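Ornithine carbamoyltransferase, mitochondrial (Coccidioides immitis, PDB 3SDS) catalyses the transfer of the carbamoyl group from carbamoyl phosphate to L-ornithine, giving L-citrulline and phosphate in the biosynthesis of arginine. Local coordinates at residues F304-P309 / E313-E318; A161-I166 / L189-V194. All blocks are in the same frame, centred on the assembly; numbering follows the deposited sequence.

Contact 1: F304-P309 / E313-E318; sequences FMHCLP and EEVSDE
H306 and E314 meet at the imidazole edge: H306 NE2 gives its hydrogen to E314 OE2 at 2.7 Å in a nearly straight bond. The oxygen lies almost exactly in the ring plane, but the approach is less regular from the acid's side, since the ring nitrogen reaches OE2 on its anti side and well out of the carboxylate plane. Ring and carboxylate planes are turned 64° apart, and the histidine and glutamate side chains run roughly perpendicular. A bend at chi2 (95°) folds the glutamate chain so that its carboxylate comes round to the ring. The other nitrogen of the ring, ND1, accepts the backbone N-H of L308 at 3.2 Å; bonds at both nitrogens restrain the rotation of the imidazole, a pattern consistent with the proton being on NE2. This pins the histidine to the turn carrying C307, probably the proton acceptor, and L308, which leads into a cis peptide bond before P309.

Beside this polar pair, F304 and V315 point at each other from either segment. The far end of the phenyl ring, CZ, touches V315 CG2 at 3.5 Å and also lies near V315 CB, the methyl meeting the ring obliquely. F304 CG stands anti to the backbone N (chi1 177°), which carries the ring across to the valine.

Strand 303-306 is the outermost strand, within this chain, of the parallel sheet in the domain that probably binds ornithine, and residues 313-318 follow after a short loop and lead into helix 317-320, with S316 as N-cap. F320 of that helix packs on both F304 and V315, T264 of the adjacent strand 261-264 touches F304, H306 and E314, and V327 of helix 327-347 touches H306.

Contact 2: A161-I166 / L189-V194; sequences ADFLTI and LKIAWV
I166 and I191 share most of this contact equally, I166 presenting two branches of its side chain to two residues of segment 189-194. Its CD1 methyl meets the CD1 methyl of I191 at 4.0 Å, end against end, while I166 CG2 lies 4.1 Å from L189 CD2. The isoleucines meet at a slant; I166 and L189 instead pass flank to flank, running opposite ways. With CG1 of I166 beside the backbone N (chi1 -64°) and CG2 anti to it, the forked side chain reaches both partners at once, one branch for each. I191 has nearly the same torsions, and its extended chain brings CD1 to F163 as well, whose CZ lies 4.4 Å from I191 CD1 and meets the methyl obliquely. The methyl rests over the shallow notch between I166 and F163, closer to I166.

Strand 190-194 is the central strand of the five-stranded parallel sheet in a Rossmann-like domain, and helix 156-169, which with helix 327-347 joins the two domains in this family, lies against one face of that sheet. L204 and A208 of helix 199-210 pack on F163, and V263 of the neighbouring strand touches I191. Within the helix, A161 O accepts both the backbone N of T165, at 3.0 Å, and its OG1, at 2.8 Å; the hydroxyl approaches from above the carbonyl plane.

Overall arrangement
Both contacts are buried and reach the same parallel sheet: contact 2 packs a helix against its central strand, whereas contact 1 lies at strand 303-306, outermost within this chain, where a loop begins. Their chemistry differs too: contact 2 is wholly apolar across its segments, while contact 1 joins a histidine-carboxylate hydrogen bond to an apolar pair, on a segment that also holds C307 and L308, which probably bind carbamoyl phosphate. Through L308 and P309, segment 304-309 also packs on another subunit of the trimer; contact 2 touches no other chain. M305, on the strand of contact 1 but outside its pairing, packs on the helix of contact 2, its SD lying 3.9 Å from I166 CG1.

Contact 1: F304-P309 / E313-E318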
loop_
_atom_site.group_PDB
_atom_site.type_symbol
_atom_site.label_atom_id
_atom_site.label_comp_id
_atom_site.label_asym_id
_atom_site.label_seq_id
_atom_site.Cartn_x
_atom_site.Cartn_y
_atom_site.Cartn_z
ATOM N N PHE A 304 -6.776 -17.544 30.252
ATOM C CA PHE A 304 -6.465 -16.121 30.192
ATOM C C PHE A 304 -6.574 -15.520 28.783
ATOM O O PHE A 304 -6.165 -16.152 27.789
ATOM C CB PHE A 304 -5.072 -15.860 30.772
ATOM C CG PHE A 304 -4.638 -14.427 30.674
ATOM C CD1 PHE A 304 -5.189 -13.458 31.516
ATOM C CD2 PHE A 304 -3.694 -14.038 29.727
ATOM C CE1 PHE A 304 -4.796 -12.128 31.420
ATOM C CE2 PHE A 304 -3.295 -12.709 29.622
ATOM C CZ PHE A 304 -3.854 -11.752 30.464
ATOM N N MET A 305 -7.110 -14.293 28.720
ATOM C CA MET A 305 -7.337 -13.542 27.472
ATOM C C MET A 305 -7.003 -12.038 27.602
ATOM O O MET A 305 -7.341 -11.396 28.603
ATOM C CB MET A 305 -8.780 -13.722 27.004
ATOM C CG MET A 305 -9.109 -15.127 26.505
ATOM S SD MET A 305 -10.825 -15.352 25.988
ATOM C CE MET A 305 -10.858 -14.271 24.557
ATOM N N HIS A 306 -6.352 -11.496 26.570
ATOM C CA HIS A 306 -5.901 -10.101 26.471
ATOM C C HIS A 306 -5.817 -9.825 24.957
ATOM O O HIS A 306 -5.286 -10.631 24.206
ATOM C CB HIS A 306 -4.519 -9.993 27.129
ATOM C CG HIS A 306 -3.980 -8.595 27.271
ATOM N ND1 HIS A 306 -4.073 -7.639 26.280
ATOM C CD2 HIS A 306 -3.270 -8.020 28.273
ATOM C CE1 HIS A 306 -3.484 -6.525 26.683
ATOM N NE2 HIS A 306 -2.983 -6.732 27.887
ATOM N N CYS A 307 -6.349 -8.708 24.479
ATOM C CA CYS A 307 -6.413 -8.503 23.025
ATOM C C CYS A 307 -5.172 -7.891 22.348
ATOM O O CYS A 307 -5.199 -7.630 21.142
ATOM C CB CYS A 307 -7.648 -7.690 22.652
ATOM S SG CYS A 307 -7.533 -5.991 23.195
ATOM N N LEU A 308 -4.103 -7.651 23.105
ATOM C CA LEU A 308 -2.819 -7.161 22.544
ATOM C C LEU A 308 -2.868 -5.735 21.960
ATOM O O LEU A 308 -3.930 -5.286 21.518
ATOM C CB LEU A 308 -2.257 -8.133 21.499
ATOM C CG LEU A 308 -2.078 -9.587 21.922
ATOM C CD1 LEU A 308 -1.355 -10.317 20.839
ATOM C CD2 LEU A 308 -1.326 -9.707 23.250
ATOM N N PRO A 309 -1.732 -5.001 21.997
ATOM C CA PRO A 309 -0.449 -5.384 22.606
ATOM C C PRO A 309 -0.562 -5.409 24.120
ATOM O O PRO A 309 -1.434 -4.737 24.689
ATOM C CB PRO A 309 0.490 -4.259 22.190
ATOM C CG PRO A 309 -0.415 -3.058 22.101
ATOM C CD PRO A 309 -1.736 -3.583 21.580
ATOM N N GLU A 313 2.329 -4.280 33.083
ATOM C CA GLU A 313 1.615 -3.791 34.244
ATOM C C GLU A 313 0.341 -4.590 34.509
ATOM O O GLU A 313 0.054 -4.894 35.665
ATOM C CB GLU A 313 1.342 -2.291 34.121
ATOM C CG GLU A 313 2.612 -1.397 34.237
ATOM C CD GLU A 313 3.321 -1.077 32.889
ATOM O OE1 GLU A 313 3.055 -1.743 31.850
ATOM O OE2 GLU A 313 4.160 -0.144 32.882
ATOM N N GLU A 314 -0.397 -4.956 33.447
ATOM C CA GLU A 314 -1.715 -5.622 33.585
ATOM C C GLU A 314 -1.663 -7.088 33.982
ATOM O O GLU A 314 -2.588 -7.588 34.628
ATOM C CB GLU A 314 -2.569 -5.531 32.320
ATOM C CG GLU A 314 -2.447 -4.275 31.533
ATOM C CD GLU A 314 -1.440 -4.395 30.416
ATOM O OE1 GLU A 314 -0.600 -3.477 30.300
ATOM O OE2 GLU A 314 -1.489 -5.396 29.658
ATOM N N VAL A 315 -0.604 -7.783 33.581
ATOM C CA VAL A 315 -0.550 -9.218 33.794
ATOM C C VAL A 315 0.880 -9.698 33.945
ATOM O O VAL A 315 1.789 -9.109 33.375
ATOM C CB VAL A 315 -1.295 -9.974 32.655
ATOM C CG1 VAL A 315 -0.624 -9.754 31.287
ATOM C CG2 VAL A 315 -1.436 -11.448 32.992
ATOM N N SER A 316 1.065 -10.767 34.720
ATOM C CA SER A 316 2.397 -11.332 34.995
ATOM C C SER A 316 2.900 -12.213 33.853
ATOM O O SER A 316 2.103 -12.822 33.131
ATOM C CB SER A 316 2.411 -12.109 36.321
ATOM O OG SER A 316 1.956 -13.443 36.166
ATOM N N ASP A 317 4.223 -12.269 33.697
ATOM C CA ASP A 317 4.875 -13.107 32.683
ATOM C C ASP A 317 4.504 -14.576 32.835
ATOM O O ASP A 317 4.235 -15.268 31.850
ATOM C CB ASP A 317 6.397 -12.946 32.746
ATOM C CG ASP A 317 6.932 -11.993 31.695
ATOM O OD1 ASP A 317 6.141 -11.278 31.041
ATOM O OD2 ASP A 317 8.159 -11.966 31.508
ATOM N N GLU A 318 4.488 -15.029 34.086
ATOM C CA GLU A 318 4.112 -16.389 34.435
ATOM C C GLU A 318 2.732 -16.748 33.869
ATOM O O GLU A 318 2.573 -17.821 33.279
ATOM C CB GLU A 318 4.145 -16.556 35.949
ATOM C CG GLU A 318 3.682 -17.910 36.441
ATOM C CD GLU A 318 2.889 -17.797 37.731
ATOM O OE1 GLU A 318 2.064 -16.844 37.847
ATOM O OE2 GLU A 318 3.093 -18.657 38.622
#

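Contact 2: A161-I166 / L189-V194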
loop_
_atom_site.group_PDB
_atom_site.type_symbol
_atom_site.label_atom_id
_atom_site.label_comp_id
_atom_site.label_asym_id
_atom_site.label_seq_id
_atom_site.Cartn_x
_atom_site.Cartn_y
_atom_site.Cartn_z
ATOM N N ALA A 161 -14.003 -12.220 17.317
ATOM C CA ALA A 161 -12.783 -12.988 17.541
ATOM C C ALA A 161 -12.775 -13.672 18.905
ATOM O O ALA A 161 -12.467 -14.871 19.010
ATOM C CB ALA A 161 -11.563 -12.105 17.394
ATOM N N ASP A 162 -13.121 -12.913 19.945
ATOM C CA ASP A 162 -13.062 -13.438 21.303
ATOM C C ASP A 162 -14.019 -14.606 21.500
ATOM O O ASP A 162 -13.636 -15.634 22.080
ATOM C CB ASP A 162 -13.268 -12.332 22.330
ATOM C CG ASP A 162 -12.084 -11.394 22.400
ATOM O OD1 ASP A 162 -11.082 -11.664 21.695
ATOM O OD2 ASP A 162 -12.140 -10.387 23.148
ATOM N N PHE A 163 -15.240 -14.480 20.979
ATOM C CA PHE A 163 -16.190 -15.595 21.074
ATOM C C PHE A 163 -15.824 -16.805 20.198
ATOM O O PHE A 163 -16.071 -17.937 20.607
ATOM C CB PHE A 163 -17.658 -15.144 20.952
ATOM C CG PHE A 163 -18.262 -14.783 22.272
ATOM C CD1 PHE A 163 -17.980 -13.559 22.873
ATOM C CD2 PHE A 163 -19.059 -15.697 22.964
ATOM C CE1 PHE A 163 -18.520 -13.242 24.131
ATOM C CE2 PHE A 163 -19.589 -15.388 24.238
ATOM C CZ PHE A 163 -19.321 -14.162 24.812
ATOM N N LEU A 164 -15.191 -16.577 19.040
ATOM C CA LEU A 164 -14.622 -17.678 18.260
ATOM C C LEU A 164 -13.652 -18.469 19.116
ATOM O O LEU A 164 -13.652 -19.705 19.080
ATOM C CB LEU A 164 -13.868 -17.170 17.024
ATOM C CG LEU A 164 -13.149 -18.220 16.139
ATOM C CD1 LEU A 164 -14.059 -19.416 15.769
ATOM C CD2 LEU A 164 -12.593 -17.607 14.876
ATOM N N THR A 165 -12.826 -17.750 19.879
ATOM C CA THR A 165 -11.771 -18.362 20.656
ATOM C C THR A 165 -12.400 -19.183 21.767
ATOM O O THR A 165 -12.023 -20.334 21.973
ATOM C CB THR A 165 -10.834 -17.306 21.254
ATOM O OG1 THR A 165 -10.488 -16.346 20.251
ATOM C CG2 THR A 165 -9.576 -17.948 21.782
ATOM N N ILE A 166 -13.365 -18.582 22.469
ATOM C CA ILE A 166 -14.047 -19.234 23.595
ATOM C C ILE A 166 -14.736 -20.514 23.098
ATOM O O ILE A 166 -14.552 -21.580 23.685
ATOM C CB ILE A 166 -15.020 -18.236 24.352
ATOM C CG1 ILE A 166 -14.224 -17.083 24.994
ATOM C CG2 ILE A 166 -15.899 -18.953 25.410
ATOM C CD1 ILE A 166 -15.050 -15.850 25.363
ATOM N N LEU A 189 -21.560 -20.074 31.441
ATOM C CA LEU A 189 -20.158 -19.700 31.629
ATOM C C LEU A 189 -19.977 -18.378 32.383
ATOM O O LEU A 189 -20.885 -17.541 32.412
ATOM C CB LEU A 189 -19.456 -19.618 30.290
ATOM C CG LEU A 189 -18.492 -20.759 30.010
ATOM C CD1 LEU A 189 -19.136 -22.138 30.257
ATOM C CD2 LEU A 189 -17.978 -20.629 28.584
ATOM N N LYS A 190 -18.808 -18.203 32.996
ATOM C CA LYS A 190 -18.470 -16.954 33.668
ATOM C C LYS A 190 -17.225 -16.311 33.063
ATOM O O LYS A 190 -16.197 -16.982 32.894
ATOM C CB LYS A 190 -18.240 -17.177 35.162
ATOM C CG LYS A 190 -18.732 -16.022 35.998
ATOM C CD LYS A 190 -17.862 -15.701 37.187
ATOM C CE LYS A 190 -18.648 -14.792 38.125
ATOM N NZ LYS A 190 -17.873 -13.647 38.691
ATOM N N ILE A 191 -17.324 -15.016 32.756
ATOM C CA ILE A 191 -16.159 -14.207 32.354
ATOM C C ILE A 191 -15.850 -13.138 33.422
ATOM O O ILE A 191 -16.739 -12.435 33.894
ATOM C CB ILE A 191 -16.337 -13.554 30.920
ATOM C CG1 ILE A 191 -16.468 -14.631 29.833
ATOM C CG2 ILE A 191 -15.185 -12.598 30.566
ATOM C CD1 ILE A 191 -16.870 -14.091 28.469
ATOM N N ALA A 192 -14.588 -13.025 33.804
ATOM C CA ALA A 192 -14.194 -11.988 34.729
ATOM C C ALA A 192 -13.262 -11.007 34.047
ATOM O O ALA A 192 -12.190 -11.379 33.553
ATOM C CB ALA A 192 -13.527 -12.592 35.951
ATOM N N TRP A 193 -13.695 -9.756 34.015
ATOM C CA TRP A 193 -12.883 -8.660 33.517
ATOM C C TRP A 193 -12.249 -7.902 34.690
ATOM O O TRP A 193 -12.955 -7.425 35.595
ATOM C CB TRP A 193 -13.748 -7.706 32.682
ATOM C CG TRP A 193 -12.969 -6.552 32.125
ATOM C CD1 TRP A 193 -12.465 -5.464 32.819
ATOM C CD2 TRP A 193 -12.576 -6.375 30.760
ATOM N NE1 TRP A 193 -11.779 -4.635 31.960
ATOM C CE2 TRP A 193 -11.832 -5.167 30.691
ATOM C CE3 TRP A 193 -12.770 -7.124 29.591
ATOM C CZ2 TRP A 193 -11.298 -4.684 29.482
ATOM C CZ3 TRP A 193 -12.233 -6.657 28.399
ATOM C CH2 TRP A 193 -11.510 -5.440 28.352
ATOM N N VAL A 194 -10.922 -7.782 34.673
ATOM C CA VAL A 194 -10.211 -7.044 35.733
ATOM C C VAL A 194 -9.359 -5.936 35.112
ATOM O O VAL A 194 -8.421 -6.220 34.372
ATOM C CB VAL A 194 -9.338 -7.984 36.627
ATOM C CG1 VAL A 194 -8.625 -7.205 37.730
ATOM C CG2 VAL A 194 -10.175 -9.086 37.234
#